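Mitochondrial enolase superfamily member 1 (Homo sapiens, PDB 4A35) catalyses the magnesium-dependent dehydration of L-fuconate to 2-keto-3-deoxy-L-fuconate, a step in the breakdown of L-fucose. Local coordinates at residues A[65-73]-A[111-119]. Sequence-based numbering, arbitrary orientation.
Sequences VVVCAVNAL and VVHLATAAV
Val70 and Ala115 bring helices 65-73 and 111-119 together, their CA atoms 4.9 Å apart; the segment axes approach to 8.3 Å and cross at -65°. Small residues at the centre are consistent with this close approach: the methyl groups of two alanines meet, Ala69 CB lying 3.6 Å from Ala115 CB. Ala115 is a knob in a hole formed by Val66, Ala69, Val70 and Leu73, where its CB also comes within 3.6 Å of the backbone N of Val70. Valines flank this centre. Val111 turns CG1, anti to its own backbone N (chi1 164°), onto Ala69 CB at 3.5 Å, while its CG2 meets Val65 CG1, the two side chains crossing nearly at right angles. Val70 divides its branches, CG2 going to Ala115 and CG1 reaching Val119 CG2 at 3.8 Å. On another flank of the knob, Leu73 crosses Thr116 about perpendicularly, its CD1 3.6 Å from Thr116 OG1. That hydroxyl donates within its own helix to Val112 O (2.8 Å), which also accepts from Thr116 N on the other face of the carbonyl plane. Strand 52-58 packs against Val66, Leu114 and Ala118, and at the dimer interface Val65 packs on Val111 of the second subunit, and Val111 on Ile105 of that subunit. The single Ala115 knob, at a steep alanine-centred crossing, joins two helices beside the three-stranded antiparallel sheet of the enolase-superfamily N-terminal capping domain.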
loop_
_atom_site.group_PDB
_atom_site.type_symbol
_atom_site.label_atom_id
_atom_site.label_comp_id
_atom_site.label_asym_id
_atom_site.label_seq_id
_atom_site.Cartn_x
_atom_site.Cartn_y
_atom_site.Cartn_z
ATOM N N VAL A 65 5.735 -11.374 -8.665
ATOM C CA VAL A 65 4.770 -11.248 -7.554
ATOM C C VAL A 65 3.423 -10.681 -8.087
ATOM O O VAL A 65 2.306 -11.146 -7.714
ATOM C CB VAL A 65 5.376 -10.412 -6.380
ATOM C CG1 VAL A 65 4.405 -10.361 -5.212
ATOM C CG2 VAL A 65 6.741 -10.959 -5.938
ATOM N N VAL A 66 3.521 -9.666 -8.954
ATOM C CA VAL A 66 2.360 -9.057 -9.643
ATOM C C VAL A 66 1.643 -10.145 -10.496
ATOM O O VAL A 66 0.407 -10.293 -10.419
ATOM C CB VAL A 66 2.768 -7.807 -10.472
ATOM C CG1 VAL A 66 1.583 -7.260 -11.247
ATOM C CG2 VAL A 66 3.383 -6.717 -9.567
ATOM N N VAL A 67 2.413 -10.909 -11.313
ATOM C CA VAL A 67 1.881 -12.020 -12.114
ATOM C C VAL A 67 1.082 -12.976 -11.186
ATOM O O VAL A 67 -0.051 -13.326 -11.499
ATOM C CB VAL A 67 3.012 -12.750 -12.915
ATOM C CG1 VAL A 67 2.510 -14.080 -13.494
ATOM C CG2 VAL A 67 3.531 -11.836 -14.027
ATOM N N CYS A 68 1.645 -13.334 -10.014
ATOM C CA CYS A 68 0.969 -14.186 -9.034
ATOM C C CYS A 68 -0.399 -13.606 -8.607
ATOM O O CYS A 68 -1.407 -14.325 -8.520
ATOM C CB CYS A 68 1.864 -14.371 -7.810
ATOM S SG CYS A 68 1.321 -15.710 -6.730
ATOM N N ALA A 69 -0.415 -12.299 -8.359
ATOM C CA ALA A 69 -1.629 -11.626 -7.895
ATOM C C ALA A 69 -2.648 -11.512 -9.054
ATOM O O ALA A 69 -3.859 -11.622 -8.786
ATOM C CB ALA A 69 -1.277 -10.246 -7.335
ATOM N N VAL A 70 -2.177 -11.366 -10.321
ATOM C CA VAL A 70 -3.094 -11.379 -11.477
ATOM C C VAL A 70 -3.797 -12.786 -11.488
ATOM O O VAL A 70 -5.024 -12.870 -11.614
ATOM C CB VAL A 70 -2.421 -11.037 -12.835
ATOM C CG1 VAL A 70 -3.411 -11.325 -14.013
ATOM C CG2 VAL A 70 -1.974 -9.558 -12.851
ATOM N N ASN A 71 -3.019 -13.877 -11.327
ATOM C CA ASN A 71 -3.564 -15.246 -11.253
ATOM C C ASN A 71 -4.597 -15.390 -10.122
ATOM O O ASN A 71 -5.612 -16.071 -10.330
ATOM C CB ASN A 71 -2.427 -16.295 -11.136
ATOM C CG ASN A 71 -1.698 -16.435 -12.469
ATOM O OD1 ASN A 71 -2.321 -16.332 -13.538
ATOM N ND2 ASN A 71 -0.389 -16.702 -12.458
ATOM N N ALA A 72 -4.383 -14.716 -8.952
ATOM C CA ALA A 72 -5.343 -14.733 -7.832
ATOM C C ALA A 72 -6.634 -14.016 -8.196
ATOM O O ALA A 72 -7.704 -14.387 -7.695
ATOM C CB ALA A 72 -4.709 -14.104 -6.574
ATOM N N LEU A 73 -6.556 -12.990 -9.055
ATOM C CA LEU A 73 -7.764 -12.248 -9.422
ATOM C C LEU A 73 -8.518 -12.838 -10.596
ATOM O O LEU A 73 -9.693 -12.503 -10.796
ATOM C CB LEU A 73 -7.378 -10.798 -9.795
ATOM C CG LEU A 73 -6.954 -9.901 -8.623
ATOM C CD1 LEU A 73 -6.177 -8.674 -9.129
ATOM C CD2 LEU A 73 -8.148 -9.531 -7.747
ATOM N N VAL A 111 1.021 -4.569 -4.549
ATOM C CA VAL A 111 0.927 -5.652 -5.550
ATOM C C VAL A 111 -0.505 -5.906 -6.002
ATOM O O VAL A 111 -0.777 -5.972 -7.221
ATOM C CB VAL A 111 1.573 -6.949 -5.030
ATOM C CG1 VAL A 111 1.137 -8.158 -5.882
ATOM C CG2 VAL A 111 3.099 -6.797 -5.038
ATOM N N VAL A 112 -1.413 -6.022 -5.047
ATOM C CA VAL A 112 -2.794 -6.422 -5.388
ATOM C C VAL A 112 -3.465 -5.336 -6.281
ATOM O O VAL A 112 -4.192 -5.702 -7.210
ATOM C CB VAL A 112 -3.650 -6.775 -4.127
ATOM C CG1 VAL A 112 -4.001 -5.526 -3.310
ATOM C CG2 VAL A 112 -4.909 -7.580 -4.517
ATOM N N HIS A 113 -3.138 -4.059 -6.054
ATOM C CA HIS A 113 -3.728 -2.972 -6.865
ATOM C C HIS A 113 -3.064 -2.880 -8.241
ATOM O O HIS A 113 -3.751 -2.617 -9.250
ATOM C CB HIS A 113 -3.694 -1.642 -6.128
ATOM C CG HIS A 113 -4.912 -0.798 -6.390
ATOM N ND1 HIS A 113 -6.192 -1.312 -6.256
ATOM C CD2 HIS A 113 -4.997 0.538 -6.622
ATOM C CE1 HIS A 113 -7.006 -0.311 -6.556
ATOM N NE2 HIS A 113 -6.328 0.837 -6.714
ATOM N N LEU A 114 -1.731 -3.090 -8.308
ATOM C CA LEU A 114 -1.032 -3.156 -9.606
ATOM C C LEU A 114 -1.637 -4.276 -10.473
ATOM O O LEU A 114 -1.982 -4.042 -11.652
ATOM C CB LEU A 114 0.464 -3.432 -9.370
ATOM C CG LEU A 114 1.234 -2.291 -8.638
ATOM C CD1 LEU A 114 2.692 -2.640 -8.556
ATOM C CD2 LEU A 114 1.129 -0.946 -9.426
ATOM N N ALA A 115 -1.876 -5.458 -9.857
ATOM C CA ALA A 115 -2.493 -6.562 -10.551
ATOM C C ALA A 115 -3.916 -6.206 -11.001
ATOM O O ALA A 115 -4.313 -6.539 -12.110
ATOM C CB ALA A 115 -2.506 -7.813 -9.666
ATOM N N THR A 116 -4.699 -5.574 -10.112
ATOM C CA THR A 116 -6.054 -5.128 -10.439
ATOM C C THR A 116 -6.021 -4.161 -11.657
ATOM O O THR A 116 -6.849 -4.305 -12.603
ATOM C CB THR A 116 -6.707 -4.405 -9.220
ATOM O OG1 THR A 116 -6.835 -5.323 -8.127
ATOM C CG2 THR A 116 -8.071 -3.805 -9.574
ATOM N N ALA A 117 -5.027 -3.230 -11.682
ATOM C CA ALA A 117 -4.927 -2.271 -12.793
ATOM C C ALA A 117 -4.636 -3.013 -14.115
ATOM O O ALA A 117 -5.276 -2.702 -15.126
ATOM C CB ALA A 117 -3.825 -1.210 -12.534
ATOM N N ALA A 118 -3.812 -4.062 -14.070
ATOM C CA ALA A 118 -3.464 -4.840 -15.270
ATOM C C ALA A 118 -4.696 -5.566 -15.848
ATOM O O ALA A 118 -4.929 -5.518 -17.064
ATOM C CB ALA A 118 -2.345 -5.842 -14.947
ATOM N N VAL A 119 -5.514 -6.169 -14.965
ATOM C CA VAL A 119 -6.741 -6.891 -15.364
ATOM C C VAL A 119 -7.751 -5.883 -15.922
ATOM O O VAL A 119 -8.301 -6.088 -17.029
ATOM C CB VAL A 119 -7.304 -7.705 -14.168
ATOM C CG1 VAL A 119 -8.714 -8.213 -14.441
ATOM C CG2 VAL A 119 -6.357 -8.873 -13.806
#